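Local coordinates for protein STIV B116 (Sulfolobus turreted icosahedral virus, PDB 2J85) that probably binds DNA, as a small, dimeric member of a protein family highly conserved among diverse viruses of crenarchaea, at residues G2-F10 / R39-I49; H51-L61 / L90-I101. One frame throughout, in Å; residues are numbered along the deposited sequence.

Contact 1 (G2-F10 / R39-I49); sequences GKVFLTNAF and RLEDGTLINAI
Val4, Phe5 and Leu6 lie in parallel register with Leu45, Ile46 and Asn47, and their side chains divide between the two faces of the sheet. On the face of Val4 and Leu6, both methyls of Val4 touch residues of 39-49. With CG1 anti to the backbone N (chi1 -177°), CG1 reaches Leu45 CD1 at 4.1 Å, while CG2 rests on Arg39 CG at 3.9 Å, the Val4 and Arg39 side chains crossing at about a right angle. The guanidinium beyond is turned to its own helix end: Arg39 NH1 forms a salt bridge with Asp42 OD2, which lies in the guanidinium plane. Asp42 OD1 meanwhile takes both Thr44 N, closing an Asx turn, and Thr44 OG1, the two donors arriving from the same face of the carboxylate. Gly43, with positive phi, ends helix 29-41 in a Schellman motif just before the strand starts.

Between strands 4-7 and 45-47 the bonding is the staggered parallel kind: Val4 N to Thr44 O, Ile46 N to Val4 O (2.8 Å), Leu6 N to Ile46 O, and Ala48 N to Leu6 O. Strand 4-7 bonds on its other side to strand 80-86 and so lies inside this chain's mixed sheet, whose outermost strand on this side is 45-47.

Leu6 also carries its CG anti to the backbone N (chi1 -179°); its CG and CD2 thereby meet the Ile49 CD1 methyl, CG at 3.6 Å, and CD2 lies 3.6 Å from Asn47 OD1. That amide oxygen accepts Ile49 N at 3.1 Å in a second Asx turn, the donor standing well above the amide plane. On the opposite face Phe5 and Ile46 run side by side in the same direction, ring atom CE2 being 3.8 Å from Ile46 CD1.

Contact 2 (H51-L61 / L90-I101); sequences HDSTINLVNTL and LEEGKVLSDKEI
Leu57 CD1 meets two leucines of the 90-101 segment, touching Leu90 CD1 at 3.7 Å and Leu96 CD1 at 3.9 Å. Its CG is anti to the backbone N (chi1 -165°), which carries the end of the side chain nearer the loop than its first bond would suggest. Leu90 crosses it at about a right angle and also puts CD1 3.6 Å from Ser53 O, covering that turn of the helix. One turn further on, Ile101 divides its branches: CD1 lies close to Thr60 CG2, whereas CG2 meets Leu61 CD1 at 3.6 Å. Leu57 and Ile101 lie alongside each other but point opposite ways, with Leu57 CD2 near Ile101 CG2.

At the start of helix 52-62 the chemistry turns polar. Ser53 OG appears to donate to Glu92 OE1, but the oxygen sits too close to Glu92 in the model, so the bond is doubtful. Glu92 bends at chi2 (-87°), bringing its carboxylate back over the first helical turn; a water donates to its OE2 at 2.7 Å and accepts from Asp52 N, linking the acid to a backbone N-H of that turn. This position near the helix N-terminus would probably favour the charged carboxylate, an effect that the nearby Asp52 carboxylate would probably offset in part.

Behind these contacts, Glu92 is the centre of an inverse gamma turn, and Gly93 follows with backbone angles suited to glycine. The second helix is set by a capping box: Glu100 N donates to Ser97 OG at 3.1 Å, while the return bond from Ser97 N to Glu100 OE2 is weak. The capped helix, 98-106, carries Ile101 toward helix 52-62 and also onto Ile110 of strand 110-117. Leu57 reaches Ile84 of strand 80-86, and Leu61 packs against Cys33 of helix 29-41 and Phe112 of strand 110-117.

In the fold
Contact 1 lies nearer the middle of the chain, about 8 Å from its centre to that of the chain, against about 13 Å for contact 2; both are partly buried. Contact 1 joins two neighbouring strands through main-chain hydrogen bonds, with apolar packing on both faces, whereas contact 2 sets a helix against a loop and a second helix almost wholly through side chains, apolar along its middle, with acidic side chains, Glu92 and Asp98, near its two ends. They follow in series along the chain, strand 45-47 leading into helix 52-62, and meet directly where Ile49 CG2 packs against Ile55 CG1 at 3.6 Å. Strand 80-86 touches both, through Val4 in one and Leu57 in the other.

Contact 1 (G2-F10 / R39-I49)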
loop_
_atom_site.group_PDB
_atom_site.type_symbol
_atom_site.label_atom_id
_atom_site.label_comp_id
_atom_site.label_asym_id
_atom_site.label_seq_id
_atom_site.Cartn_x
_atom_site.Cartn_y
_atom_site.Cartn_z
ATOM N N GLY A 2 -7.319 -20.330 -5.098
ATOM C CA GLY A 2 -8.063 -19.045 -5.297
ATOM C C GLY A 2 -7.527 -18.239 -6.469
ATOM O O GLY A 2 -6.793 -18.753 -7.293
ATOM N N LYS A 3 -7.885 -16.964 -6.521
ATOM C CA LYS A 3 -7.438 -16.076 -7.580
ATOM C C LYS A 3 -6.024 -15.541 -7.303
ATOM O O LYS A 3 -5.553 -15.510 -6.148
ATOM C CB LYS A 3 -8.420 -14.913 -7.731
ATOM C CG LYS A 3 -9.915 -15.320 -7.605
ATOM C CD LYS A 3 -10.878 -14.262 -8.157
ATOM C CE LYS A 3 -12.264 -14.243 -7.443
ATOM N NZ LYS A 3 -12.264 -13.278 -6.282
ATOM N N VAL A 4 -5.347 -15.141 -8.377
ATOM C CA VAL A 4 -4.062 -14.465 -8.281
ATOM C C VAL A 4 -4.103 -13.144 -9.055
ATOM O O VAL A 4 -4.077 -13.116 -10.287
ATOM C CB VAL A 4 -2.932 -15.345 -8.797
ATOM C CG1 VAL A 4 -1.618 -14.636 -8.616
ATOM C CG2 VAL A 4 -2.941 -16.694 -8.086
ATOM N N PHE A 5 -4.173 -12.038 -8.332
ATOM C CA PHE A 5 -4.225 -10.741 -8.971
ATOM C C PHE A 5 -2.840 -10.239 -9.386
ATOM O O PHE A 5 -1.898 -10.236 -8.585
ATOM C CB PHE A 5 -4.895 -9.749 -8.030
ATOM C CG PHE A 5 -6.327 -10.095 -7.711
ATOM C CD1 PHE A 5 -6.644 -10.833 -6.570
ATOM C CD2 PHE A 5 -7.346 -9.695 -8.547
ATOM C CE1 PHE A 5 -7.969 -11.139 -6.263
ATOM C CE2 PHE A 5 -8.681 -9.995 -8.242
ATOM C CZ PHE A 5 -8.990 -10.719 -7.117
ATOM N N LEU A 6 -2.717 -9.824 -10.642
ATOM C CA LEU A 6 -1.533 -9.137 -11.110
ATOM C C LEU A 6 -1.761 -7.625 -10.997
ATOM O O LEU A 6 -2.658 -7.074 -11.637
ATOM C CB LEU A 6 -1.248 -9.516 -12.554
ATOM C CG LEU A 6 -0.002 -8.855 -13.141
ATOM C CD1 LEU A 6 1.249 -9.394 -12.398
ATOM C CD2 LEU A 6 0.066 -9.073 -14.643
ATOM N N THR A 7 -0.942 -6.962 -10.182
ATOM C CA THR A 7 -1.120 -5.542 -9.877
ATOM C C THR A 7 0.215 -4.815 -9.941
ATOM O O THR A 7 1.281 -5.418 -9.744
ATOM C CB THR A 7 -1.705 -5.307 -8.444
ATOM O OG1 THR A 7 -0.728 -5.657 -7.467
ATOM C CG2 THR A 7 -2.904 -6.153 -8.198
ATOM N N ASN A 8 0.125 -3.509 -10.192
ATOM C CA ASN A 8 1.278 -2.632 -10.125
ATOM C C ASN A 8 1.338 -1.848 -8.816
ATOM O O ASN A 8 2.149 -0.941 -8.678
ATOM C CB ASN A 8 1.316 -1.698 -11.330
ATOM C CG ASN A 8 0.268 -0.614 -11.280
ATOM O OD1 ASN A 8 -0.455 -0.471 -10.302
ATOM N ND2 ASN A 8 0.176 0.157 -12.356
ATOM N N ALA A 9 0.485 -2.226 -7.863
ATOM C CA ALA A 9 0.434 -1.606 -6.550
ATOM C C ALA A 9 -0.072 -2.576 -5.492
ATOM O O ALA A 9 -0.770 -3.528 -5.806
ATOM C CB ALA A 9 -0.472 -0.361 -6.603
ATOM N N PHE A 10 0.288 -2.335 -4.234
ATOM C CA PHE A 10 -0.399 -2.967 -3.114
ATOM C C PHE A 10 -1.017 -1.904 -2.207
ATOM O O PHE A 10 -0.358 -0.938 -1.809
ATOM C CB PHE A 10 0.491 -3.862 -2.254
ATOM C CG PHE A 10 -0.257 -4.476 -1.101
ATOM C CD1 PHE A 10 -1.291 -5.352 -1.334
ATOM C CD2 PHE A 10 -0.009 -4.082 0.193
ATOM C CE1 PHE A 10 -2.024 -5.869 -0.299
ATOM C CE2 PHE A 10 -0.754 -4.595 1.253
ATOM C CZ PHE A 10 -1.755 -5.483 1.007
ATOM N N ARG A 39 0.301 -19.007 -13.402
ATOM C CA ARG A 39 -1.086 -18.618 -13.143
ATOM C C ARG A 39 -1.858 -18.270 -14.408
ATOM O O ARG A 39 -3.068 -18.371 -14.428
ATOM C CB ARG A 39 -1.123 -17.486 -12.123
ATOM C CG ARG A 39 -0.455 -17.848 -10.813
ATOM C CD ARG A 39 -0.773 -19.266 -10.389
ATOM N NE ARG A 39 -0.107 -19.597 -9.148
ATOM C CZ ARG A 39 -0.098 -20.817 -8.611
ATOM N NH1 ARG A 39 -0.742 -21.818 -9.197
ATOM N NH2 ARG A 39 0.533 -21.031 -7.454
ATOM N N LEU A 40 -1.155 -17.910 -15.476
ATOM C CA LEU A 40 -1.804 -17.749 -16.770
ATOM C C LEU A 40 -2.195 -19.151 -17.292
ATOM O O LEU A 40 -3.354 -19.406 -17.652
ATOM C CB LEU A 40 -0.896 -16.970 -17.749
ATOM C CG LEU A 40 -0.868 -15.439 -17.547
ATOM C CD1 LEU A 40 0.329 -14.755 -18.262
ATOM C CD2 LEU A 40 -2.210 -14.808 -17.971
ATOM N N GLU A 41 -1.247 -20.080 -17.264
ATOM C CA GLU A 41 -1.525 -21.461 -17.711
ATOM C C GLU A 41 -2.657 -22.157 -16.944
ATOM O O GLU A 41 -3.448 -22.887 -17.558
ATOM C CB GLU A 41 -0.281 -22.331 -17.662
ATOM C CG GLU A 41 0.491 -22.401 -18.980
ATOM C CD GLU A 41 -0.155 -23.273 -20.115
ATOM O OE1 GLU A 41 -1.010 -24.191 -19.919
ATOM O OE2 GLU A 41 0.276 -23.022 -21.253
ATOM N N ASP A 42 -2.734 -21.979 -15.629
ATOM C CA ASP A 42 -3.765 -22.677 -14.877
ATOM C C ASP A 42 -5.060 -21.866 -14.778
ATOM O O ASP A 42 -6.037 -22.315 -14.173
ATOM C CB ASP A 42 -3.278 -23.106 -13.490
ATOM C CG ASP A 42 -3.120 -21.944 -12.533
ATOM O OD1 ASP A 42 -3.635 -20.836 -12.798
ATOM O OD2 ASP A 42 -2.451 -22.137 -11.513
ATOM N N GLY A 43 -5.056 -20.672 -15.360
ATOM C CA GLY A 43 -6.266 -19.883 -15.450
ATOM C C GLY A 43 -6.685 -19.163 -14.182
ATOM O O GLY A 43 -7.810 -18.692 -14.101
ATOM N N THR A 44 -5.802 -19.068 -13.191
ATOM C CA THR A 44 -6.175 -18.429 -11.932
ATOM C C THR A 44 -5.748 -16.967 -11.874
ATOM O O THR A 44 -6.248 -16.219 -11.035
ATOM C CB THR A 44 -5.653 -19.203 -10.682
ATOM O OG1 THR A 44 -4.229 -19.358 -10.753
ATOM C CG2 THR A 44 -6.353 -20.576 -10.550
ATOM N N LEU A 45 -4.862 -16.539 -12.773
ATOM C CA LEU A 45 -4.467 -15.147 -12.810
ATOM C C LEU A 45 -5.630 -14.247 -13.203
ATOM O O LEU A 45 -6.291 -14.493 -14.200
ATOM C CB LEU A 45 -3.322 -14.900 -13.795
ATOM C CG LEU A 45 -2.692 -13.493 -13.611
ATOM C CD1 LEU A 45 -1.568 -13.576 -12.595
ATOM C CD2 LEU A 45 -2.218 -12.833 -14.913
ATOM N N ILE A 46 -5.870 -13.198 -12.418
ATOM C CA ILE A 46 -6.695 -12.088 -12.856
ATOM C C ILE A 46 -5.755 -10.917 -13.018
ATOM O O ILE A 46 -5.095 -10.527 -12.075
ATOM C CB ILE A 46 -7.772 -11.762 -11.840
ATOM C CG1 ILE A 46 -8.708 -12.969 -11.657
ATOM C CG2 ILE A 46 -8.580 -10.504 -12.264
ATOM C CD1 ILE A 46 -9.880 -12.673 -10.693
ATOM N N ASN A 47 -5.685 -10.378 -14.221
ATOM C CA ASN A 47 -4.831 -9.248 -14.556
ATOM C C ASN A 47 -5.545 -7.954 -14.220
ATOM O O ASN A 47 -6.626 -7.691 -14.733
ATOM C CB ASN A 47 -4.511 -9.264 -16.059
ATOM C CG ASN A 47 -3.745 -8.047 -16.510
ATOM O OD1 ASN A 47 -2.956 -7.467 -15.747
ATOM N ND2 ASN A 47 -3.963 -7.647 -17.767
ATOM N N ALA A 48 -4.930 -7.154 -13.364
ATOM C CA ALA A 48 -5.496 -5.881 -12.913
ATOM C C ALA A 48 -4.528 -4.723 -13.179
ATOM O O ALA A 48 -4.583 -3.707 -12.504
ATOM C CB ALA A 48 -5.827 -5.964 -11.417
ATOM N N ILE A 49 -3.617 -4.885 -14.130
ATOM C CA ILE A 49 -2.754 -3.784 -14.539
ATOM C C ILE A 49 -3.491 -3.023 -15.617
ATOM O O ILE A 49 -3.745 -3.556 -16.716
ATOM C CB ILE A 49 -1.384 -4.267 -15.030
ATOM C CG1 ILE A 49 -0.531 -4.684 -13.814
ATOM C CG2 ILE A 49 -0.679 -3.163 -15.815
ATOM C CD1 ILE A 49 0.678 -5.470 -14.159
HETATM O O HOH W 1 -4.015 -20.309 -8.172
HETATM O O HOH W 2 -2.866 -2.846 -10.743
#

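Contact 2 (H51-L61 / L90-I101)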
loop_
_atom_site.group_PDB
_atom_site.type_symbol
_atom_site.label_atom_id
_atom_site.label_comp_id
_atom_site.label_asym_id
_atom_site.label_seq_id
_atom_site.Cartn_x
_atom_site.Cartn_y
_atom_site.Cartn_z
ATOM N N HIS A 51 -2.703 -0.053 -17.188
ATOM C CA HIS A 51 -1.974 0.805 -18.142
ATOM C C HIS A 51 -1.054 0.044 -19.103
ATOM O O HIS A 51 -0.342 -0.882 -18.708
ATOM C CB HIS A 51 -1.174 1.854 -17.380
ATOM C CG HIS A 51 -2.027 2.744 -16.531
ATOM N ND1 HIS A 51 -2.742 3.803 -17.050
ATOM C CD2 HIS A 51 -2.308 2.709 -15.206
ATOM C CE1 HIS A 51 -3.415 4.390 -16.077
ATOM N NE2 HIS A 51 -3.169 3.746 -14.950
ATOM N N ASP A 52 -1.078 0.475 -20.367
ATOM C CA ASP A 52 -0.286 -0.140 -21.446
ATOM C C ASP A 52 1.229 -0.095 -21.196
ATOM O O ASP A 52 1.942 -1.021 -21.582
ATOM C CB ASP A 52 -0.611 0.521 -22.805
ATOM C CG ASP A 52 -1.759 -0.173 -23.557
ATOM O OD1 ASP A 52 -2.008 -1.381 -23.329
ATOM O OD2 ASP A 52 -2.400 0.487 -24.409
ATOM N N SER A 53 1.721 0.964 -20.552
ATOM C CA SER A 53 3.168 1.102 -20.316
ATOM C C SER A 53 3.684 -0.022 -19.408
ATOM O O SER A 53 4.746 -0.590 -19.647
ATOM C CB SER A 53 3.508 2.466 -19.698
ATOM O OG SER A 53 2.444 3.383 -19.857
ATOM N N THR A 54 2.916 -0.326 -18.368
ATOM C CA THR A 54 3.271 -1.364 -17.412
ATOM C C THR A 54 3.065 -2.728 -18.048
ATOM O O THR A 54 3.909 -3.612 -17.924
ATOM C CB THR A 54 2.428 -1.243 -16.136
ATOM O OG1 THR A 54 2.530 0.095 -15.629
ATOM C CG2 THR A 54 2.892 -2.249 -15.069
ATOM N N ILE A 55 1.949 -2.880 -18.751
ATOM C CA ILE A 55 1.681 -4.074 -19.547
ATOM C C ILE A 55 2.783 -4.378 -20.564
ATOM O O ILE A 55 3.233 -5.503 -20.654
ATOM C CB ILE A 55 0.309 -3.951 -20.255
ATOM C CG1 ILE A 55 -0.820 -4.167 -19.237
ATOM C CG2 ILE A 55 0.192 -4.936 -21.431
ATOM C CD1 ILE A 55 -0.836 -5.562 -18.588
ATOM N N ASN A 56 3.215 -3.381 -21.325
ATOM C CA ASN A 56 4.291 -3.584 -22.303
ATOM C C ASN A 56 5.604 -3.982 -21.628
ATOM O O ASN A 56 6.290 -4.877 -22.099
ATOM C CB ASN A 56 4.524 -2.347 -23.181
ATOM C CG ASN A 56 3.325 -1.998 -24.075
ATOM O OD1 ASN A 56 3.240 -0.874 -24.582
ATOM N ND2 ASN A 56 2.394 -2.935 -24.248
ATOM N N LEU A 57 5.947 -3.325 -20.527
ATOM C CA LEU A 57 7.123 -3.711 -19.730
ATOM C C LEU A 57 7.076 -5.180 -19.258
ATOM O O LEU A 57 8.067 -5.914 -19.346
ATOM C CB LEU A 57 7.236 -2.798 -18.505
ATOM C CG LEU A 57 8.573 -2.813 -17.755
ATOM C CD1 LEU A 57 8.885 -1.419 -17.215
ATOM C CD2 LEU A 57 8.557 -3.829 -16.645
ATOM N N VAL A 58 5.923 -5.598 -18.741
ATOM C CA VAL A 58 5.764 -6.963 -18.228
ATOM C C VAL A 58 5.870 -7.961 -19.371
ATOM O O VAL A 58 6.529 -8.995 -19.238
ATOM C CB VAL A 58 4.419 -7.132 -17.453
ATOM C CG1 VAL A 58 4.167 -8.593 -17.091
ATOM C CG2 VAL A 58 4.425 -6.257 -16.186
ATOM N N ASN A 59 5.236 -7.632 -20.495
ATOM C CA ASN A 59 5.277 -8.486 -21.680
ATOM C C ASN A 59 6.677 -8.633 -22.237
ATOM O O ASN A 59 7.102 -9.741 -22.577
ATOM C CB ASN A 59 4.307 -8.000 -22.752
ATOM C CG ASN A 59 2.842 -8.301 -22.400
ATOM O OD1 ASN A 59 1.922 -7.736 -22.994
ATOM N ND2 ASN A 59 2.624 -9.176 -21.421
ATOM N N THR A 60 7.416 -7.537 -22.289
ATOM C CA THR A 60 8.800 -7.601 -22.735
ATOM C C THR A 60 9.626 -8.462 -21.770
ATOM O O THR A 60 10.358 -9.359 -22.179
ATOM C CB THR A 60 9.408 -6.197 -22.864
ATOM O OG1 THR A 60 8.654 -5.451 -23.829
ATOM C CG2 THR A 60 10.874 -6.265 -23.307
ATOM N N LEU A 61 9.467 -8.191 -20.487
ATOM C CA LEU A 61 10.230 -8.863 -19.449
ATOM C C LEU A 61 9.970 -10.366 -19.374
ATOM O O LEU A 61 10.902 -11.161 -19.293
ATOM C CB LEU A 61 9.892 -8.231 -18.103
ATOM C CG LEU A 61 10.715 -8.758 -16.951
ATOM C CD1 LEU A 61 12.161 -8.341 -17.181
ATOM C CD2 LEU A 61 10.182 -8.203 -15.688
ATOM N N LEU A 90 6.530 5.537 -15.735
ATOM C CA LEU A 90 6.907 5.201 -17.119
ATOM C C LEU A 90 6.294 6.131 -18.182
ATOM O O LEU A 90 5.154 6.579 -18.046
ATOM C CB LEU A 90 6.476 3.762 -17.445
ATOM C CG LEU A 90 7.099 2.582 -16.695
ATOM C CD1 LEU A 90 6.359 1.304 -17.062
ATOM C CD2 LEU A 90 8.588 2.449 -16.990
ATOM N N GLU A 91 7.056 6.389 -19.247
ATOM C CA GLU A 91 6.588 7.197 -20.381
ATOM C C GLU A 91 5.554 6.430 -21.211
ATOM O O GLU A 91 5.820 5.293 -21.628
ATOM C CB GLU A 91 7.759 7.575 -21.293
ATOM C CG GLU A 91 8.848 8.415 -20.635
ATOM C CD GLU A 91 9.545 9.343 -21.626
ATOM O OE1 GLU A 91 8.886 10.287 -22.114
ATOM O OE2 GLU A 91 10.744 9.135 -21.911
ATOM N N GLU A 92 4.388 7.041 -21.456
ATOM C CA GLU A 92 3.343 6.404 -22.283
ATOM C C GLU A 92 3.713 6.537 -23.764
ATOM O O GLU A 92 3.332 7.498 -24.423
ATOM C CB GLU A 92 1.931 6.982 -22.010
ATOM C CG GLU A 92 1.231 6.466 -20.715
ATOM C CD GLU A 92 0.424 5.160 -20.889
ATOM O OE1 GLU A 92 0.772 4.332 -21.757
ATOM O OE2 GLU A 92 -0.552 4.949 -20.130
ATOM N N GLY A 93 4.465 5.556 -24.264
ATOM C CA GLY A 93 4.893 5.512 -25.663
ATOM C C GLY A 93 6.289 4.934 -25.847
ATOM O O GLY A 93 6.552 4.233 -26.829
ATOM N N LYS A 94 7.182 5.233 -24.903
ATOM C CA LYS A 94 8.576 4.788 -24.964
ATOM C C LYS A 94 8.702 3.267 -24.921
ATOM O O LYS A 94 8.469 2.647 -23.887
ATOM C CB LYS A 94 9.372 5.400 -23.804
ATOM C CG LYS A 94 10.876 5.109 -23.826
ATOM C CD LYS A 94 11.612 5.927 -22.761
ATOM C CE LYS A 94 12.848 6.634 -23.326
ATOM N NZ LYS A 94 13.297 7.785 -22.475
ATOM N N VAL A 95 9.071 2.679 -26.056
ATOM C CA VAL A 95 9.360 1.253 -26.140
ATOM C C VAL A 95 10.722 0.955 -25.505
ATOM O O VAL A 95 11.750 1.478 -25.942
ATOM C CB VAL A 95 9.334 0.770 -27.604
ATOM C CG1 VAL A 95 9.845 -0.657 -27.723
ATOM C CG2 VAL A 95 7.928 0.886 -28.159
ATOM N N LEU A 96 10.710 0.110 -24.472
ATOM C CA LEU A 96 11.919 -0.266 -23.737
ATOM C C LEU A 96 12.470 -1.591 -24.261
ATOM O O LEU A 96 11.715 -2.525 -24.514
ATOM C CB LEU A 96 11.623 -0.385 -22.236
ATOM C CG LEU A 96 10.874 0.784 -21.577
ATOM C CD1 LEU A 96 10.617 0.508 -20.100
ATOM C CD2 LEU A 96 11.633 2.095 -21.750
ATOM N N SER A 97 13.788 -1.653 -24.441
ATOM C CA SER A 97 14.461 -2.898 -24.787
ATOM C C SER A 97 14.607 -3.710 -23.509
ATOM O O SER A 97 14.488 -3.156 -22.415
ATOM C CB SER A 97 15.838 -2.613 -25.392
ATOM O OG SER A 97 16.762 -2.233 -24.390
ATOM N N ASP A 98 14.875 -5.009 -23.631
ATOM C CA ASP A 98 15.044 -5.851 -22.440
ATOM C C ASP A 98 16.298 -5.442 -21.653
ATOM O O ASP A 98 16.381 -5.679 -20.445
ATOM C CB ASP A 98 15.076 -7.346 -22.800
ATOM C CG ASP A 98 14.335 -8.216 -21.773
ATOM O OD1 ASP A 98 14.296 -7.861 -20.572
ATOM O OD2 ASP A 98 13.778 -9.261 -22.170
ATOM N N LYS A 99 17.256 -4.819 -22.344
ATOM C CA LYS A 99 18.436 -4.212 -21.712
ATOM C C LYS A 99 18.056 -3.020 -20.829
ATOM O O LYS A 99 18.586 -2.866 -19.730
ATOM C CB LYS A 99 19.437 -3.768 -22.785
ATOM C CG LYS A 99 20.724 -3.154 -22.242
ATOM C CD LYS A 99 21.666 -2.740 -23.368
ATOM C CE LYS A 99 23.101 -2.638 -22.880
ATOM N NZ LYS A 99 24.040 -2.227 -23.961
ATOM N N GLU A 100 17.147 -2.178 -21.316
ATOM C CA GLU A 100 16.646 -1.042 -20.540
ATOM C C GLU A 100 15.865 -1.477 -19.289
ATOM O O GLU A 100 16.028 -0.905 -18.214
ATOM C CB GLU A 100 15.754 -0.161 -21.414
ATOM C CG GLU A 100 16.495 0.551 -22.527
ATOM C CD GLU A 100 15.557 1.257 -23.484
ATOM O OE1 GLU A 100 14.596 1.899 -23.006
ATOM O OE2 GLU A 100 15.782 1.164 -24.714
ATOM N N ILE A 101 15.019 -2.490 -19.447
ATOM C CA ILE A 101 14.213 -3.017 -18.345
ATOM C C ILE A 101 15.092 -3.638 -17.250
ATOM O O ILE A 101 14.831 -3.458 -16.055
ATOM C CB ILE A 101 13.195 -4.065 -18.850
ATOM C CG1 ILE A 101 12.164 -3.407 -19.774
ATOM C CG2 ILE A 101 12.482 -4.746 -17.679
ATOM C CD1 ILE A 101 11.325 -4.397 -20.549
HETATM O O HOH W 3 -2.539 3.367 -20.969
#